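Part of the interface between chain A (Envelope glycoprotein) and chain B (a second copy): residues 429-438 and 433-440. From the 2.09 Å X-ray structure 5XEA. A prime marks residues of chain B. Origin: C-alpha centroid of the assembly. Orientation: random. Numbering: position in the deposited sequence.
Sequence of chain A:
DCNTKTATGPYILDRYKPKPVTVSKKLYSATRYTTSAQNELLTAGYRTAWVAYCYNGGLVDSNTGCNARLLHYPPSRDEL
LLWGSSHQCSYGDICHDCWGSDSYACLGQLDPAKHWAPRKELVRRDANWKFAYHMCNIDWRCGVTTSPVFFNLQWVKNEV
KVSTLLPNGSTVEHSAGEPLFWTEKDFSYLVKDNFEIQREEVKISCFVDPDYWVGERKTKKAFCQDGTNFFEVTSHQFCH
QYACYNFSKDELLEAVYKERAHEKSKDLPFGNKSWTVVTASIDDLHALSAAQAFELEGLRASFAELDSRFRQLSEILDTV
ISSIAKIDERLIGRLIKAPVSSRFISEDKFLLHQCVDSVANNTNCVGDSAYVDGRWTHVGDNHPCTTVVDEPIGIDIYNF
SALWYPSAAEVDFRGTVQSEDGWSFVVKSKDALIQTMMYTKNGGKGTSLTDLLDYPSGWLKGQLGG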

# COMPACT_ATOMS: atom_id res chain seq x y z
N SER A 429 9.35 23.26 9.16
CA SER A 429 9.46 24.64 9.61
C SER A 429 8.52 24.89 10.79
O SER A 429 8.89 25.56 11.76
CB SER A 429 9.15 25.60 8.46
OG SER A 429 8.86 26.91 8.96
N LYS A 430 7.30 24.34 10.72
CA LYS A 430 6.38 24.44 11.85
C LYS A 430 6.93 23.75 13.10
O LYS A 430 6.89 24.32 14.19
CB LYS A 430 5.01 23.85 11.46
CG LYS A 430 3.97 23.95 12.60
CD LYS A 430 3.08 22.72 12.69
CE LYS A 430 3.90 21.48 12.92
NZ LYS A 430 3.10 20.26 13.16
N ASP A 431 7.45 22.52 12.96
CA ASP A 431 8.02 21.85 14.13
C ASP A 431 9.22 22.61 14.67
O ASP A 431 9.43 22.65 15.89
CB ASP A 431 8.44 20.43 13.83
CG ASP A 431 7.27 19.53 13.48
OD1 ASP A 431 6.15 19.79 13.96
OD2 ASP A 431 7.49 18.56 12.72
N ALA A 432 10.06 23.16 13.79
CA ALA A 432 11.22 23.91 14.29
C ALA A 432 10.79 25.18 15.03
O ALA A 432 11.41 25.56 16.04
CB ALA A 432 12.16 24.24 13.13
N LEU A 433 9.72 25.85 14.59
CA LEU A 433 9.30 27.05 15.30
C LEU A 433 8.78 26.72 16.70
O LEU A 433 8.98 27.49 17.65
CB LEU A 433 8.24 27.81 14.48
CG LEU A 433 7.63 29.06 15.15
CD1 LEU A 433 8.71 30.11 15.39
CD2 LEU A 433 6.49 29.67 14.32
N ILE A 434 8.06 25.61 16.84
CA ILE A 434 7.57 25.16 18.14
C ILE A 434 8.74 24.93 19.10
O ILE A 434 8.68 25.30 20.29
CB ILE A 434 6.73 23.87 17.98
CG1 ILE A 434 5.35 24.16 17.36
CG2 ILE A 434 6.68 23.13 19.33
CD1 ILE A 434 4.52 22.83 16.85
N GLN A 435 9.82 24.31 18.61
CA GLN A 435 10.97 24.06 19.49
C GLN A 435 11.64 25.35 19.93
O GLN A 435 11.99 25.52 21.11
CB GLN A 435 11.99 23.14 18.80
CG GLN A 435 11.43 21.72 18.54
CD GLN A 435 11.13 21.00 19.83
OE1 GLN A 435 11.96 20.98 20.74
NE2 GLN A 435 9.94 20.46 19.94
N THR A 436 11.86 26.29 19.00
CA THR A 436 12.57 27.51 19.38
C THR A 436 11.70 28.43 20.24
O THR A 436 12.22 29.22 21.04
CB THR A 436 13.08 28.27 18.15
OG1 THR A 436 14.06 29.24 18.58
CG2 THR A 436 11.95 29.01 17.44
N MET A 437 10.38 28.36 20.09
CA MET A 437 9.46 29.18 20.85
C MET A 437 9.10 28.55 22.19
O MET A 437 8.41 29.20 23.00
CB MET A 437 8.17 29.43 20.05
CG MET A 437 8.34 30.32 18.83
SD MET A 437 8.81 32.02 19.30
CE MET A 437 7.33 32.55 20.14
N MET A 438 9.59 27.34 22.47
CA MET A 438 9.15 26.60 23.65
C MET A 438 9.34 27.40 24.94
O MET A 438 8.52 27.31 25.87
CB MET A 438 9.89 25.28 23.74
CG MET A 438 9.31 24.42 24.85
SD MET A 438 9.90 22.75 24.75
CE MET A 438 8.86 22.10 23.45
N LEU B 433 -4.21 24.16 19.34
CA LEU B 433 -3.97 24.63 20.70
C LEU B 433 -2.51 25.04 20.88
O LEU B 433 -2.22 26.04 21.55
CB LEU B 433 -4.35 23.54 21.72
CG LEU B 433 -4.19 23.95 23.20
CD1 LEU B 433 -5.04 25.18 23.55
CD2 LEU B 433 -4.46 22.80 24.16
N ILE B 434 -1.59 24.30 20.28
CA ILE B 434 -0.16 24.62 20.37
C ILE B 434 0.12 25.96 19.72
O ILE B 434 0.93 26.76 20.22
CB ILE B 434 0.67 23.48 19.71
CG1 ILE B 434 0.61 22.20 20.56
CG2 ILE B 434 2.14 23.95 19.52
CD1 ILE B 434 1.12 20.89 19.80
N GLN B 435 -0.52 26.24 18.58
CA GLN B 435 -0.31 27.52 17.92
C GLN B 435 -0.82 28.68 18.77
O GLN B 435 -0.13 29.70 18.91
CB GLN B 435 -0.96 27.52 16.54
CG GLN B 435 -0.28 26.56 15.47
CD GLN B 435 1.22 26.90 15.29
OE1 GLN B 435 1.59 28.03 14.93
NE2 GLN B 435 2.09 25.93 15.59
N THR B 436 -2.01 28.53 19.37
CA THR B 436 -2.59 29.63 20.13
C THR B 436 -1.84 29.87 21.44
O THR B 436 -1.76 31.01 21.91
CB THR B 436 -4.05 29.36 20.45
OG1 THR B 436 -4.69 28.73 19.33
CG2 THR B 436 -4.71 30.68 20.69
N MET B 437 -1.36 28.80 22.07
CA MET B 437 -0.67 28.88 23.35
C MET B 437 0.79 29.28 23.21
O MET B 437 1.45 29.49 24.22
CB MET B 437 -0.79 27.54 24.07
CG MET B 437 -2.24 27.20 24.49
SD MET B 437 -2.78 28.30 25.84
CE MET B 437 -1.72 27.70 27.16
N MET B 438 1.29 29.41 21.97
CA MET B 438 2.73 29.55 21.75
C MET B 438 3.32 30.74 22.51
O MET B 438 4.44 30.67 23.02
CB MET B 438 3.00 29.68 20.26
CG MET B 438 4.45 29.60 19.94
SD MET B 438 4.66 29.57 18.17
CE MET B 438 4.18 27.86 17.83
N TYR B 439 2.59 31.85 22.59
CA TYR B 439 3.02 32.94 23.47
C TYR B 439 1.79 33.66 24.01
O TYR B 439 0.70 33.60 23.43
CB TYR B 439 3.97 33.93 22.75
CG TYR B 439 3.43 34.45 21.43
CD1 TYR B 439 2.71 35.63 21.39
CD2 TYR B 439 3.64 33.76 20.24
CE1 TYR B 439 2.19 36.12 20.20
CE2 TYR B 439 3.13 34.24 19.02
CZ TYR B 439 2.41 35.42 19.01
OH TYR B 439 1.89 35.94 17.85
N THR B 440 1.97 34.33 25.14
CA THR B 440 0.89 35.09 25.74
C THR B 440 0.69 36.40 24.98
O THR B 440 1.64 37.01 24.47
CB THR B 440 1.19 35.34 27.22
OG1 THR B 440 0.01 35.80 27.87
CG2 THR B 440 2.30 36.40 27.38
O HOH W 1 4.72 26.44 14.57
O HOH W 2 5.98 28.42 23.30

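The two stretches come from two copies of the same protein, but they contribute different residue ranges to this contact. Chain A contributes a helix from Ser429 that continues from earlier in the chain. Chain B contributes a shorter helical segment from Leu433′, then a non-helical run through Met438′, Tyr439′ and Thr440′. The two helix axes run in broadly the same direction, at 44° to each other, and come no closer than 11.4 Å. At that separation side chains, not backbones, fill the gap. The backbones are nearest where the CA atoms of Met437 and Met438′ lie 6.8 Å apart. No direct hydrogen bond or salt bridge crosses between the stretches. The contact is apolar packing with two bridging waters.

Along chain B, Leu433′ makes no contact with the chain A stretch. Its backbone O instead accepts a hydrogen bond from Met437′ N at 2.9 Å, one turn on.

Ile434′ is the first residue to touch chain A. Its CA-to-CB bond points toward the other stretch, and its CG2 lies 3.7 Å from CD1 of Ile434. The same residue of each copy thus meets its counterpart. The two isoleucines share the m, t rotamer, but their settings differ: the CA-to-CB bond of Ile434 points sideways, and the end of its side chain comes nearer.

The CA-to-CB bond of Gln435′ points sideways, and the end of its side chain comes nearer. Its NE2 sits 4.0 Å from CG of Lys430 and 4.1 Å from CG1 of Ile434. These are van der Waals contacts with carbon. The polar link is through water 1, which accepts from Gln435′ NE2 at 2.9 Å and donates to Lys430 O at 3.1 Å. That carbonyl also accepts from Ile434 N at 3.2 Å within its own helix. The ammonium group of Lys430 is engaged within chain A, with NZ 3.2 Å from Asp431 OD1 in a salt bridge.

Thr436′ and Met437′ make no contact with the chain A stretch. Met438′ follows, and it loses the most surface to the contact. Its backbone N is held by a weak hydrogen bond to Gln435′ O at 3.4 Å. Its extended side chain, t at chi1 and chi2, lies along three apolar residues of chain A. Its CG is 3.7 Å from CB of Met437, its SD is 4.3 Å from CG of Leu433, and its CE is 3.9 Å from CG1 of Ile434. The flexible thioether can follow this uneven surface without needing a polar partner. Water 2 links the backbones here, 2.7 Å from Met438′ O and 2.6 Å from Met437 O.

Tyr439′ closes the contact. CE of Met437 approaches its ring obliquely, 3.9 Å from CD2. The pairing is apolar, methyl against aromatic carbon. The OH of Tyr439′ is hydrogen-bonded elsewhere in the structure. Thr440′ lies beyond reach of the chain A stretch.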